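Local coordinates for protein putative adhesin (Komagataella phaffii, PDB 5FX8) that is a putative cell-wall adhesion protein, here its N-terminal part with two cohesin-like domains, that may mediate cell-cell interaction through salt bridges and hydrogen bonds, at residues C[44-56]-C[124-136]. Residues are numbered along the deposited sequence; the frame is centred on the assembly and turned at random.
Sequences ATIEVSIPNELEF and PGQHTFDFETSDQ
S49 and E132 are joined by two hydrogen bonds. The amide of S49 gives a nearly straight one, 169° at the hydrogen, to E132 O. In return E132 N donates to S49 OG at 3.1 Å. With chi1 at 65°, OG lies between its own backbone N and carbonyl carbon, from where the short hydroxyl takes the amide that a backbone carbonyl would accept in a regular antiparallel pair. S49 O instead faces a carbon, F131 CA, in a C-H...O contact.

At the other end, H127 NE2 donates to E53 OE2 over 3.1 Å, meeting the carboxylate from above its plane. The glutamate chain bends at chi2 (-93°) to bring its acid to the imidazole edge. A water donating to the same OE2 accepts from D130 N at 3.0 Å and thereby links the carboxylate to that backbone amide, beyond the last direct backbone bond between the segments; a negative charge there would probably favour a protonated histidine.

Both segments belong to the first cohesin-like domain, where 45-49 and 126-132 lie in different sheets, bridged here at one edge. The strand 45-49 pairs on its other side with 89-94, and a type I turn from P51 to L54 leads into 54-55, beside 101-114.

Between the polar ends the packing is apolar. P51, which has no N-H to offer, lays CD over one face of the F131 ring, 3.8 Å from the centroid, a CH-pi contact, while I50 CG1 meets that ring's edge. L54 divides its branches: CD1 touches F131 CZ and CD2 reaches F129 CE1 at 3.7 Å. L114 of strand 101-114 touches both F129 and L54, tying this pair to the neighbouring sheet.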
ATOM      1  N   ALA C  44      19.034 -18.180 -87.187  1.00 72.36           N
ATOM      2  CA  ALA C  44      17.702 -18.571 -86.746  1.00 65.38           C
ATOM      3  C   ALA C  44      17.276 -17.809 -85.506  1.00 49.71           C
ATOM      4  O   ALA C  44      18.079 -17.524 -84.618  1.00 45.20           O
ATOM      5  CB  ALA C  44      17.655 -20.072 -86.448  1.00 71.35           C
ATOM      6  N   THR C  45      15.997 -17.496 -85.448  1.00 43.91           N
ATOM      7  CA  THR C  45      15.450 -16.696 -84.373  1.00 38.51           C
ATOM      8  C   THR C  45      14.328 -17.472 -83.711  1.00 35.35           C
ATOM      9  O   THR C  45      13.620 -18.242 -84.364  1.00 38.87           O
ATOM     10  CB  THR C  45      14.945 -15.372 -84.897  1.00 36.93           C
ATOM     11  OG1 THR C  45      14.020 -15.632 -85.957  1.00 37.05           O
ATOM     12  CG2 THR C  45      16.110 -14.531 -85.429  1.00 38.14           C
ATOM     13  N   ILE C  46      14.203 -17.294 -82.406  1.00 31.18           N
ATOM     14  CA  ILE C  46      13.145 -17.899 -81.624  1.00 28.98           C
ATOM     15  C   ILE C  46      12.470 -16.779 -80.859  1.00 29.12           C
ATOM     16  O   ILE C  46      13.102 -16.135 -80.016  1.00 34.39           O
ATOM     17  CB  ILE C  46      13.673 -18.967 -80.661  1.00 28.78           C
ATOM     18  CG1 ILE C  46      14.558 -19.950 -81.411  1.00 30.93           C
ATOM     19  CG2 ILE C  46      12.524 -19.682 -80.013  1.00 29.93           C
ATOM     20  CD1 ILE C  46      15.051 -21.080 -80.584  1.00 32.51           C
ATOM     21  N   GLU C  47      11.207 -16.535 -81.161  1.00 26.82           N
ATOM     22  CA  GLU C  47      10.451 -15.467 -80.536  1.00 27.36           C
ATOM     23  C   GLU C  47       9.571 -16.030 -79.428  1.00 25.40           C
ATOM     24  O   GLU C  47       8.806 -16.970 -79.661  1.00 27.66           O
ATOM     25  CB  GLU C  47       9.623 -14.739 -81.581  1.00 27.15           C
ATOM     26  CG  GLU C  47      10.480 -13.999 -82.542  1.00 29.04           C
ATOM     27  CD  GLU C  47       9.687 -13.012 -83.333  1.00 35.03           C
ATOM     28  OE1 GLU C  47       8.496 -13.290 -83.572  1.00 39.45           O
ATOM     29  OE2 GLU C  47      10.241 -11.950 -83.691  1.00 41.13           O
ATOM     30  N   VAL C  48       9.688 -15.460 -78.226  1.00 22.35           N
ATOM     31  CA  VAL C  48       8.897 -15.857 -77.062  1.00 26.00           C
ATOM     32  C   VAL C  48       8.279 -14.611 -76.458  1.00 24.52           C
ATOM     33  O   VAL C  48       8.990 -13.660 -76.123  1.00 23.71           O
ATOM     34  CB  VAL C  48       9.712 -16.585 -75.975  1.00 24.27           C
ATOM     35  CG1 VAL C  48       8.769 -17.133 -74.943  1.00 24.64           C
ATOM     36  CG2 VAL C  48      10.517 -17.703 -76.531  1.00 24.33           C
ATOM     37  N   SER C  49       6.970 -14.616 -76.303  1.00 26.68           N
ATOM     38  CA  SER C  49       6.314 -13.457 -75.735  1.00 23.73           C
ATOM     39  C   SER C  49       6.358 -13.562 -74.223  1.00 23.85           C
ATOM     40  O   SER C  49       6.256 -14.649 -73.661  1.00 27.04           O
ATOM     41  CB  SER C  49       4.881 -13.355 -76.224  1.00 24.14           C
ATOM     42  OG  SER C  49       4.140 -14.448 -75.739  1.00 28.30           O
ATOM     43  N   ILE C  50       6.586 -12.434 -73.575  1.00 23.90           N
ATOM     44  CA  ILE C  50       6.588 -12.339 -72.121  1.00 25.22           C
ATOM     45  C   ILE C  50       5.260 -11.716 -71.711  1.00 24.52           C
ATOM     46  O   ILE C  50       4.873 -10.695 -72.285  1.00 28.90           O
ATOM     47  CB  ILE C  50       7.778 -11.496 -71.613  1.00 31.63           C
ATOM     48  CG1 ILE C  50       9.048 -12.335 -71.454  1.00 23.81           C
ATOM     49  CG2 ILE C  50       7.462 -10.846 -70.279  1.00 26.24           C
ATOM     50  CD1 ILE C  50       9.626 -12.820 -72.724  1.00 21.74           C
ATOM     51  N   PRO C  51       4.526 -12.305 -70.771  1.00 25.85           N
ATOM     52  CA  PRO C  51       3.244 -11.723 -70.362  1.00 26.19           C
ATOM     53  C   PRO C  51       3.415 -10.339 -69.766  1.00 24.21           C
ATOM     54  O   PRO C  51       4.392 -10.057 -69.084  1.00 27.31           O
ATOM     55  CB  PRO C  51       2.726 -12.715 -69.319  1.00 27.18           C
ATOM     56  CG  PRO C  51       3.906 -13.462 -68.878  1.00 25.62           C
ATOM     57  CD  PRO C  51       4.817 -13.548 -70.047  1.00 25.56           C
ATOM     58  N   ASN C  52       2.434  -9.473 -70.012  1.00 27.65           N
ATOM     59  CA  ASN C  52       2.560  -8.073 -69.613  1.00 28.18           C
ATOM     60  C   ASN C  52       2.782  -7.886 -68.118  1.00 27.44           C
ATOM     61  O   ASN C  52       3.244  -6.822 -67.710  1.00 27.40           O
ATOM     62  CB  ASN C  52       1.322  -7.302 -70.043  1.00 29.54           C
ATOM     63  CG  ASN C  52       1.072  -7.424 -71.515  1.00 35.83           C
ATOM     64  OD1 ASN C  52       2.019  -7.493 -72.293  1.00 39.90           O
ATOM     65  ND2 ASN C  52      -0.194  -7.478 -71.916  1.00 33.19           N
ATOM     66  N   GLU C  53       2.464  -8.880 -67.291  1.00 26.08           N
ATOM     67  CA  GLU C  53       2.614  -8.686 -65.862  1.00 27.09           C
ATOM     68  C   GLU C  53       4.074  -8.724 -65.439  1.00 28.16           C
ATOM     69  O   GLU C  53       4.400  -8.214 -64.362  1.00 26.60           O
ATOM     70  CB  GLU C  53       1.792  -9.726 -65.089  1.00 27.96           C
ATOM     71  CG  GLU C  53       1.989 -11.152 -65.528  1.00 27.42           C
ATOM     72  CD  GLU C  53       0.993 -11.584 -66.556  1.00 26.78           C
ATOM     73  OE1 GLU C  53       0.612 -10.763 -67.410  1.00 27.20           O
ATOM     74  OE2 GLU C  53       0.572 -12.749 -66.493  1.00 29.50           O
ATOM     75  N   LEU C  54       4.952  -9.296 -66.270  1.00 26.94           N
ATOM     76  CA  LEU C  54       6.393  -9.310 -66.044  1.00 25.05           C
ATOM     77  C   LEU C  54       7.066  -8.138 -66.744  1.00 21.32           C
ATOM     78  O   LEU C  54       6.631  -7.688 -67.799  1.00 25.45           O
ATOM     79  CB  LEU C  54       7.000 -10.619 -66.525  1.00 24.08           C
ATOM     80  CG  LEU C  54       6.434 -11.856 -65.843  1.00 24.98           C
ATOM     81  CD1 LEU C  54       7.078 -13.070 -66.369  1.00 24.73           C
ATOM     82  CD2 LEU C  54       6.646 -11.778 -64.374  1.00 23.17           C
ATOM     83  N   GLU C  55       8.118  -7.625 -66.128  1.00 24.15           N
ATOM     84  CA  GLU C  55       8.820  -6.469 -66.654  1.00 23.62           C
ATOM     85  C   GLU C  55      10.308  -6.615 -66.399  1.00 20.50           C
ATOM     86  O   GLU C  55      10.726  -7.206 -65.407  1.00 20.90           O
ATOM     87  CB  GLU C  55       8.307  -5.175 -66.029  1.00 24.45           C
ATOM     88  CG  GLU C  55       6.904  -4.820 -66.476  1.00 33.62           C
ATOM     89  CD  GLU C  55       6.490  -3.429 -66.079  1.00 33.88           C
ATOM     90  OE1 GLU C  55       7.006  -2.926 -65.061  1.00 43.79           O
ATOM     91  OE2 GLU C  55       5.652  -2.839 -66.794  1.00 38.48           O
ATOM     92  N   PHE C  56      11.101  -6.107 -67.330  1.00 20.31           N
ATOM     93  CA  PHE C  56      12.529  -5.952 -67.110  1.00 19.30           C
ATOM     94  C   PHE C  56      12.743  -4.703 -66.296  1.00 18.83           C
ATOM     95  O   PHE C  56      11.983  -3.749 -66.433  1.00 21.03           O
ATOM     96  CB  PHE C  56      13.278  -5.825 -68.427  1.00 19.56           C
ATOM     97  CG  PHE C  56      13.512  -7.113 -69.108  1.00 19.31           C
ATOM     98  CD1 PHE C  56      14.631  -7.849 -68.832  1.00 18.89           C
ATOM     99  CD2 PHE C  56      12.619  -7.587 -70.018  1.00 17.28           C
ATOM    100  CE1 PHE C  56      14.861  -9.020 -69.447  1.00 16.26           C
ATOM    101  CE2 PHE C  56      12.837  -8.768 -70.627  1.00 20.20           C
ATOM    102  CZ  PHE C  56      13.974  -9.489 -70.339  1.00 19.66           C
ATOM    103  N   PRO C 124      -4.224 -12.875 -53.788  1.00 41.20           N
ATOM    104  CA  PRO C 124      -3.603 -14.189 -53.603  1.00 39.02           C
ATOM    105  C   PRO C 124      -4.518 -15.236 -54.193  1.00 41.12           C
ATOM    106  O   PRO C 124      -5.712 -14.977 -54.240  1.00 58.77           O
ATOM    107  CB  PRO C 124      -3.501 -14.334 -52.081  1.00 38.43           C
ATOM    108  CG  PRO C 124      -3.764 -12.978 -51.527  1.00 37.32           C
ATOM    109  CD  PRO C 124      -4.636 -12.275 -52.511  1.00 39.34           C
ATOM    110  N   GLY C 125      -4.008 -16.374 -54.637  1.00 38.70           N
ATOM    111  CA  GLY C 125      -2.595 -16.669 -54.621  1.00 40.67           C
ATOM    112  C   GLY C 125      -2.093 -17.106 -55.987  1.00 42.15           C
ATOM    113  O   GLY C 125      -1.352 -16.363 -56.635  1.00 35.76           O
ATOM    114  N   GLN C 126      -2.523 -18.291 -56.423  1.00 35.96           N
ATOM    115  CA  GLN C 126      -1.989 -18.907 -57.626  1.00 33.09           C
ATOM    116  C   GLN C 126      -2.213 -18.038 -58.851  1.00 35.69           C
ATOM    117  O   GLN C 126      -3.328 -17.579 -59.110  1.00 33.49           O
ATOM    118  CB  GLN C 126      -2.621 -20.268 -57.844  1.00 34.80           C
ATOM    119  CG  GLN C 126      -2.558 -20.726 -59.271  1.00 35.19           C
ATOM    120  CD  GLN C 126      -2.217 -22.182 -59.382  1.00 35.40           C
ATOM    121  OE1 GLN C 126      -1.762 -22.786 -58.420  1.00 36.10           O
ATOM    122  NE2 GLN C 126      -2.424 -22.757 -60.561  1.00 33.42           N
ATOM    123  N   HIS C 127      -1.135 -17.822 -59.608  1.00 39.70           N
ATOM    124  CA  HIS C 127      -1.142 -17.054 -60.842  1.00 30.76           C
ATOM    125  C   HIS C 127      -0.290 -17.785 -61.857  1.00 29.84           C
ATOM    126  O   HIS C 127       0.816 -18.217 -61.528  1.00 31.20           O
ATOM    127  CB  HIS C 127      -0.583 -15.664 -60.614  1.00 31.07           C
ATOM    128  CG  HIS C 127      -0.553 -14.819 -61.840  1.00 30.89           C
ATOM    129  ND1 HIS C 127      -1.676 -14.201 -62.340  1.00 31.23           N
ATOM    130  CD2 HIS C 127       0.467 -14.470 -62.656  1.00 30.67           C
ATOM    131  CE1 HIS C 127      -1.351 -13.504 -63.412  1.00 30.78           C
ATOM    132  NE2 HIS C 127      -0.056 -13.654 -63.628  1.00 34.58           N
ATOM    133  N   THR C 128      -0.792 -17.936 -63.075  1.00 32.31           N
ATOM    134  CA  THR C 128      -0.033 -18.577 -64.140  1.00 30.41           C
ATOM    135  C   THR C 128       0.415 -17.529 -65.140  1.00 29.64           C
ATOM    136  O   THR C 128      -0.318 -16.581 -65.427  1.00 26.74           O
ATOM    137  CB  THR C 128      -0.849 -19.629 -64.867  1.00 30.11           C
ATOM    138  OG1 THR C 128      -1.686 -18.964 -65.818  1.00 38.82           O
ATOM    139  CG2 THR C 128      -1.694 -20.418 -63.890  1.00 30.67           C
ATOM    140  N   PHE C 129       1.626 -17.698 -65.656  1.00 31.15           N
ATOM    141  CA  PHE C 129       2.188 -16.791 -66.647  1.00 28.74           C
ATOM    142  C   PHE C 129       2.165 -17.499 -67.985  1.00 27.68           C
ATOM    143  O   PHE C 129       2.609 -18.641 -68.082  1.00 27.68           O
ATOM    144  CB  PHE C 129       3.628 -16.397 -66.315  1.00 28.00           C
ATOM    145  CG  PHE C 129       3.832 -15.840 -64.946  1.00 26.29           C
ATOM    146  CD1 PHE C 129       3.602 -14.506 -64.692  1.00 27.45           C
ATOM    147  CD2 PHE C 129       4.312 -16.632 -63.935  1.00 25.76           C
ATOM    148  CE1 PHE C 129       3.821 -13.992 -63.462  1.00 25.84           C
ATOM    149  CE2 PHE C 129       4.530 -16.118 -62.704  1.00 26.31           C
ATOM    150  CZ  PHE C 129       4.287 -14.799 -62.466  1.00 27.00           C
ATOM    151  N   ASP C 130       1.647 -16.834 -69.004  1.00 28.28           N
ATOM    152  CA  ASP C 130       1.531 -17.427 -70.333  1.00 28.00           C
ATOM    153  C   ASP C 130       2.654 -16.913 -71.232  1.00 26.58           C
ATOM    154  O   ASP C 130       2.682 -15.735 -71.590  1.00 27.15           O
ATOM    155  CB  ASP C 130       0.165 -17.114 -70.938  1.00 29.36           C
ATOM    156  CG  ASP C 130      -0.958 -17.801 -70.216  1.00 31.88           C
ATOM    157  OD1 ASP C 130      -0.704 -18.855 -69.605  1.00 31.29           O
ATOM    158  OD2 ASP C 130      -2.094 -17.286 -70.254  1.00 42.74           O
ATOM    159  N   PHE C 131       3.571 -17.797 -71.603  1.00 25.84           N
ATOM    160  CA  PHE C 131       4.579 -17.509 -72.621  1.00 27.80           C
ATOM    161  C   PHE C 131       4.172 -18.190 -73.930  1.00 28.63           C
ATOM    162  O   PHE C 131       3.962 -19.407 -73.968  1.00 27.93           O
ATOM    163  CB  PHE C 131       5.963 -17.978 -72.169  1.00 26.23           C
ATOM    164  CG  PHE C 131       6.416 -17.360 -70.879  1.00 26.62           C
ATOM    165  CD1 PHE C 131       6.112 -17.956 -69.670  1.00 26.02           C
ATOM    166  CD2 PHE C 131       7.127 -16.179 -70.872  1.00 24.40           C
ATOM    167  CE1 PHE C 131       6.498 -17.398 -68.498  1.00 24.29           C
ATOM    168  CE2 PHE C 131       7.520 -15.619 -69.695  1.00 24.20           C
ATOM    169  CZ  PHE C 131       7.198 -16.228 -68.503  1.00 24.58           C
ATOM    170  N   GLU C 132       4.043 -17.406 -74.995  1.00 30.15           N
ATOM    171  CA  GLU C 132       3.650 -17.920 -76.299  1.00 31.59           C
ATOM    172  C   GLU C 132       4.864 -18.044 -77.209  1.00 30.58           C
ATOM    173  O   GLU C 132       5.616 -17.081 -77.393  1.00 29.40           O
ATOM    174  CB  GLU C 132       2.585 -17.031 -76.934  1.00 36.40           C
ATOM    175  CG  GLU C 132       1.254 -17.123 -76.211  1.00 46.65           C
ATOM    176  CD  GLU C 132       0.063 -16.880 -77.109  1.00 57.75           C
ATOM    177  OE1 GLU C 132       0.257 -16.733 -78.336  1.00 60.11           O
ATOM    178  OE2 GLU C 132      -1.072 -16.832 -76.587  1.00 63.45           O
ATOM    179  N   THR C 133       5.077 -19.244 -77.740  1.00 31.17           N
ATOM    180  CA  THR C 133       5.988 -19.411 -78.857  1.00 31.63           C
ATOM    181  C   THR C 133       5.176 -19.589 -80.129  1.00 33.03           C
ATOM    182  O   THR C 133       4.063 -19.064 -80.241  1.00 33.68           O
ATOM    183  CB  THR C 133       6.912 -20.600 -78.652  1.00 32.93           C
ATOM    184  OG1 THR C 133       6.149 -21.804 -78.709  1.00 33.17           O
ATOM    185  CG2 THR C 133       7.596 -20.500 -77.311  1.00 31.75           C
ATOM    186  N   SER C 134       5.718 -20.327 -81.090  1.00 38.90           N
ATOM    187  CA  SER C 134       5.019 -20.494 -82.357  1.00 33.91           C
ATOM    188  C   SER C 134       4.195 -21.762 -82.368  1.00 33.61           C
ATOM    189  O   SER C 134       3.099 -21.788 -82.929  1.00 34.31           O
ATOM    190  CB  SER C 134       6.012 -20.488 -83.522  1.00 32.92           C
ATOM    191  OG  SER C 134       7.093 -21.371 -83.294  1.00 33.27           O
ATOM    192  N   ASP C 135       4.675 -22.810 -81.720  1.00 34.32           N
ATOM    193  CA  ASP C 135       3.965 -24.071 -81.740  1.00 35.62           C
ATOM    194  C   ASP C 135       3.446 -24.486 -80.375  1.00 34.98           C
ATOM    195  O   ASP C 135       2.907 -25.588 -80.250  1.00 36.84           O
ATOM    196  CB  ASP C 135       4.869 -25.168 -82.303  1.00 36.12           C
ATOM    197  CG  ASP C 135       5.962 -25.549 -81.352  1.00 38.12           C
ATOM    198  OD1 ASP C 135       6.385 -24.672 -80.586  1.00 40.96           O
ATOM    199  OD2 ASP C 135       6.395 -26.721 -81.351  1.00 47.09           O
ATOM    200  N   GLN C 136       3.584 -23.652 -79.354  1.00 33.07           N
ATOM    201  CA  GLN C 136       3.261 -24.113 -78.016  1.00 34.80           C
ATOM    202  C   GLN C 136       3.149 -22.918 -77.097  1.00 33.30           C
ATOM    203  O   GLN C 136       3.747 -21.872 -77.347  1.00 32.41           O
ATOM    204  CB  GLN C 136       4.314 -25.080 -77.482  1.00 34.85           C
ATOM    205  CG  GLN C 136       3.871 -25.826 -76.265  1.00 35.06           C
ATOM    206  CD  GLN C 136       4.921 -26.782 -75.787  1.00 40.50           C
ATOM    207  OE1 GLN C 136       5.808 -27.166 -76.545  1.00 41.59           O
ATOM    208  NE2 GLN C 136       4.843 -27.166 -74.519  1.00 44.94           N
TER
HETATM  209  O   HOH W   1      -0.265 -14.661 -68.318  1.00 26.62           O